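Local coordinates for protein carboxylase (Deinococcus radiodurans, PDB 5H80) that probably catalyses, through its biotin carboxylase domain, the ATP-dependent carboxylation of biotin within a single-chain multidomain carboxylase, at residues A282-A287 and Q357-A362; Q241-G244 and V249-L252. One frame throughout, in Å; residues are numbered along the deposited sequence.

Interactions 1 and 2, whose centres lie about 10 Å apart, are joined through H251 on the outer strand of a hairpin. Its ring edge carries NE2 to P358 O at 2.8 Å, and its backbone O accepts a bond from Q357 NE2 at 2.9 Å, so side chain and main chain of one histidine hold the loop 357-362. The same ring packs against helix 277-293, with CD2 3.5 Å from I284 CG2. Interaction 2 pairs the outermost strand of the four-stranded sheet with its neighbour, and interaction 1 sets the loop against the helix that packs on that sheet. Hairpin and helix lie in the ATP-binding family region, consistent with the ATP-grasp fold of biotin carboxylases.

Interaction 1 of 2, residues A282-A287 and Q357-A362; sequences ALIGAA and QPADAA
A359 fits its whole small body against I284 and G285, and this single residue supplies nearly all that the loop 357-362 brings to the helix 282-287. The contact is apolar and small, about 123 Å² with both sides summed, and no polar bond runs between the two segments.

The hydrocarbon part comes first. I284 sets its two branches along the loop backbone: the branch methyl CG2 lies 3.6 Å from A359 CA, while the longer arm brings CD1 to 3.7 Å from A359 O. With CG1 placed beside the backbone N (chi1 -58°) and the ethyl arm extended, the two branches diverge, one meeting the alpha carbon and the other the carbonyl. The methyl of A359 completes the fit, with its CB 3.8 Å from I284 CG2. A beta-branched residue suits this place because it offers two separate apolar surfaces close to the helix.

The second kind of contact is methyl against main chain. A359 CB stands 3.7 Å from G285 N, on a helix surface where glycine presents bare backbone, and the short alanine methyl lets the loop lie near the helix, A359 CA 5.1 Å from I284 CA.

Polar bonds shape the loop. A type I beta turn from P358 to A361 is closed by A361 N to P358 O at 3.1 Å, which presents A359, its second residue, to the helix; P358 O also accepts H251 NE2. D360, the third, points away from the helix at an exposed site that suits a charged carboxylate.

Helix 277-293 lies against the antiparallel sheet, L283 packing on I238, V240 and F304, and A287 on F302. I284 is covered by H251 and W253 of strand 249-256, and W253 NE1 bonds to A361 O, so the loop is fastened where helix and edge strand meet.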
loop_
_atom_site.group_PDB
_atom_site.type_symbol
_atom_site.label_atom_id
_atom_site.label_comp_id
_atom_site.label_asym_id
_atom_site.label_seq_id
_atom_site.Cartn_x
_atom_site.Cartn_y
_atom_site.Cartn_z
ATOM N N ALA A 282 4.514 -14.503 25.704
ATOM C CA ALA A 282 3.514 -15.412 26.364
ATOM C C ALA A 282 2.202 -15.651 25.627
ATOM O O ALA A 282 1.717 -16.854 25.484
ATOM C CB ALA A 282 3.246 -14.979 27.768
ATOM N N LEU A 283 1.656 -14.569 25.105
ATOM C CA LEU A 283 0.466 -14.652 24.266
ATOM C C LEU A 283 0.654 -15.517 23.064
ATOM O O LEU A 283 -0.100 -16.417 22.784
ATOM C CB LEU A 283 0.053 -13.280 23.816
ATOM C CG LEU A 283 -0.904 -12.320 24.449
ATOM C CD1 LEU A 283 -1.959 -12.804 25.476
ATOM C CD2 LEU A 283 -0.363 -10.972 24.651
ATOM N N ILE A 284 1.759 -15.339 22.333
ATOM C CA ILE A 284 2.013 -16.147 21.162
ATOM C C ILE A 284 2.247 -17.616 21.464
ATOM O O ILE A 284 1.695 -18.477 20.789
ATOM C CB ILE A 284 3.139 -15.546 20.345
ATOM C CG1 ILE A 284 2.669 -14.094 20.001
ATOM C CG2 ILE A 284 3.470 -16.467 19.207
ATOM C CD1 ILE A 284 3.845 -13.367 19.249
ATOM N N GLY A 285 2.908 -17.882 22.590
ATOM C CA GLY A 285 3.172 -19.249 23.049
ATOM C C GLY A 285 1.838 -19.973 23.316
ATOM O O GLY A 285 1.727 -21.133 22.884
ATOM N N ALA A 286 0.955 -19.332 24.062
ATOM C CA ALA A 286 -0.419 -19.861 24.288
ATOM C C ALA A 286 -1.153 -20.187 23.003
ATOM O O ALA A 286 -1.665 -21.306 22.797
ATOM C CB ALA A 286 -1.298 -18.912 25.136
ATOM N N ALA A 287 -1.147 -19.216 22.023
ATOM C CA ALA A 287 -1.770 -19.440 20.779
ATOM C C ALA A 287 -1.151 -20.612 19.970
ATOM O O ALA A 287 -1.838 -21.428 19.377
ATOM C CB ALA A 287 -1.734 -18.081 20.033
ATOM N N GLN A 357 8.259 -19.929 12.906
ATOM C CA GLN A 357 9.025 -19.134 13.864
ATOM C C GLN A 357 8.562 -19.257 15.281
ATOM O O GLN A 357 7.324 -19.520 15.535
ATOM C CB GLN A 357 9.148 -17.713 13.404
ATOM C CG GLN A 357 7.794 -17.014 13.182
ATOM C CD GLN A 357 7.905 -15.599 12.736
ATOM O OE1 GLN A 357 8.964 -15.121 12.342
ATOM N NE2 GLN A 357 6.741 -14.929 12.695
ATOM N N PRO A 358 9.539 -19.066 16.232
ATOM C CA PRO A 358 9.156 -19.208 17.631
ATOM C C PRO A 358 8.367 -18.027 18.169
ATOM O O PRO A 358 8.287 -16.966 17.589
ATOM C CB PRO A 358 10.507 -19.418 18.363
ATOM C CG PRO A 358 11.429 -18.524 17.604
ATOM C CD PRO A 358 10.972 -18.700 16.121
ATOM N N ALA A 359 7.671 -18.286 19.252
ATOM C CA ALA A 359 6.863 -17.322 19.925
ATOM C C ALA A 359 7.599 -16.014 20.217
ATOM O O ALA A 359 6.976 -14.993 20.191
ATOM C CB ALA A 359 6.301 -17.891 21.216
ATOM N N ASP A 360 8.930 -16.074 20.520
ATOM C CA ASP A 360 9.696 -14.842 20.889
ATOM C C ASP A 360 10.403 -14.239 19.695
ATOM O O ASP A 360 11.215 -13.336 19.865
ATOM C CB ASP A 360 10.718 -15.143 21.931
ATOM C CG ASP A 360 11.796 -16.035 21.475
ATOM O OD1 ASP A 360 11.838 -16.697 20.385
ATOM O OD2 ASP A 360 12.720 -16.183 22.376
ATOM N N ALA A 361 9.940 -14.537 18.504
ATOM C CA ALA A 361 10.599 -14.017 17.280
ATOM C C ALA A 361 10.499 -12.515 17.326
ATOM O O ALA A 361 9.471 -11.923 17.660
ATOM C CB ALA A 361 10.009 -14.540 15.983
ATOM N N ALA A 362 11.576 -11.848 16.926
ATOM C CA ALA A 362 11.563 -10.403 17.018
ATOM C C ALA A 362 10.464 -9.833 16.097
ATOM O O ALA A 362 10.350 -10.308 14.937
ATOM C CB ALA A 362 12.918 -9.809 16.626
#

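Interaction 2 of 2, residues Q241-G244 and V249-L252; sequences QVAG and VTHL
The carbonyl oxygen of A243 is held by two groups of the facing strand: T250 N bonds to it at 2.8 Å, arriving almost straight out from the carbonyl (C=O...N 172°), and V249 CA adds a CH...O contact at 3.4 Å. A243 N returns a bond to T250 O at 3.1 Å, making A243 and T250 a hydrogen-bonded antiparallel pair. L252 N continues the pattern to Q241 O at 2.9 Å. V242 with H251 and G244 with V249 are the alternating non-hydrogen-bonded pairs, and the 148° between strand directions records the usual twist.

Side chains of A243 and T250 meet on one face. T250 sets OG1 opposite its backbone N (chi1 -163°), which leaves CG2 between N and the carbonyl carbon, 4.1 Å from A243 CB; OG1 is turned to the backbone of the loop after helix 349-352, to A355 O and Q357 N, which satisfies a buried hydroxyl. Threonine thus serves the sheet with its methyl and the loop with its hydroxyl. Q241 and L252 run side by side, CG to CB 4.0 Å apart. Beyond CG the glutamine chain bends, and NE2 meets V242 O at 3.2 Å, V242 O lying in the plane of the Q241 amide, while OE1 takes R255; both ends of the buried amide are occupied. On the other face V242 lays CG1 against the main chain, 3.4 Å from T250 O. Glycine suits position 244, where V249 CG1 lies near on that face and leaves little room.

Strands 236-245 and 249-256 form a beta hairpin at the edge of the four-stranded sheet, 236-245 pairing on its other side with strand 299-306. V242, V249 and H251 face helix 277-293, whereas A243 and T250 pack on L349 of helix 349-352, and Q241 and L252 meet L336 of helix 336-344.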
loop_
_atom_site.group_PDB
_atom_site.type_symbol
_atom_site.label_atom_id
_atom_site.label_comp_id
_atom_site.label_asym_id
_atom_site.label_seq_id
_atom_site.Cartn_x
_atom_site.Cartn_y
_atom_site.Cartn_z
ATOM N N GLN A 241 -2.376 -13.915 15.393
ATOM C CA GLN A 241 -2.572 -14.566 14.121
ATOM C C GLN A 241 -1.719 -15.810 13.984
ATOM O O GLN A 241 -0.444 -15.692 14.075
ATOM C CB GLN A 241 -2.149 -13.563 13.005
ATOM C CG GLN A 241 -2.331 -14.124 11.649
ATOM C CD GLN A 241 -3.851 -14.267 11.238
ATOM O OE1 GLN A 241 -4.547 -13.312 11.118
ATOM N NE2 GLN A 241 -4.341 -15.575 11.217
ATOM N N VAL A 242 -2.408 -16.940 13.816
ATOM C CA VAL A 242 -1.843 -18.209 13.467
ATOM C C VAL A 242 -2.056 -18.710 12.062
ATOM O O VAL A 242 -3.010 -18.432 11.359
ATOM C CB VAL A 242 -2.247 -19.280 14.516
ATOM C CG1 VAL A 242 -1.784 -20.677 14.165
ATOM C CG2 VAL A 242 -1.704 -18.871 15.892
ATOM N N ALA A 243 -1.090 -19.486 11.653
ATOM C CA ALA A 243 -1.154 -20.268 10.456
ATOM C C ALA A 243 -0.580 -21.625 10.706
ATOM O O ALA A 243 0.487 -21.790 11.363
ATOM C CB ALA A 243 -0.339 -19.582 9.262
ATOM N N GLY A 244 -1.080 -22.575 9.958
ATOM C CA GLY A 244 -0.600 -23.976 9.952
ATOM C C GLY A 244 -0.769 -24.755 8.697
ATOM O O GLY A 244 -1.606 -24.450 7.831
ATOM N N VAL A 249 2.977 -25.284 12.895
ATOM C CA VAL A 249 2.262 -24.107 13.137
ATOM C C VAL A 249 3.319 -22.954 13.240
ATOM O O VAL A 249 4.506 -23.097 13.663
ATOM C CB VAL A 249 1.333 -24.238 14.418
ATOM C CG1 VAL A 249 0.217 -25.236 14.160
ATOM C CG2 VAL A 249 2.171 -24.504 15.672
ATOM N N THR A 250 2.818 -21.771 12.885
ATOM C CA THR A 250 3.527 -20.535 13.028
ATOM C C THR A 250 2.583 -19.380 13.320
ATOM O O THR A 250 1.353 -19.580 13.537
ATOM C CB THR A 250 4.399 -20.292 11.788
ATOM O OG1 THR A 250 5.395 -19.314 12.048
ATOM C CG2 THR A 250 3.519 -19.833 10.618
ATOM N N HIS A 251 3.119 -18.163 13.372
ATOM C CA HIS A 251 2.439 -16.995 13.799
ATOM C C HIS A 251 2.903 -15.772 12.983
ATOM O O HIS A 251 4.001 -15.746 12.428
ATOM C CB HIS A 251 2.523 -16.742 15.265
ATOM C CG HIS A 251 3.885 -16.256 15.725
ATOM N ND1 HIS A 251 4.292 -14.952 15.677
ATOM C CD2 HIS A 251 4.970 -16.959 16.136
ATOM C CE1 HIS A 251 5.544 -14.853 16.153
ATOM N NE2 HIS A 251 5.980 -16.058 16.336
ATOM N N LEU A 252 2.020 -14.830 12.902
ATOM C CA LEU A 252 2.286 -13.418 12.395
ATOM C C LEU A 252 2.108 -12.384 13.541
ATOM O O LEU A 252 1.509 -11.304 13.328
ATOM C CB LEU A 252 1.524 -13.059 11.114
ATOM C CG LEU A 252 1.933 -13.684 9.802
ATOM C CD1 LEU A 252 3.439 -13.484 9.528
ATOM C CD2 LEU A 252 1.519 -15.089 9.856
#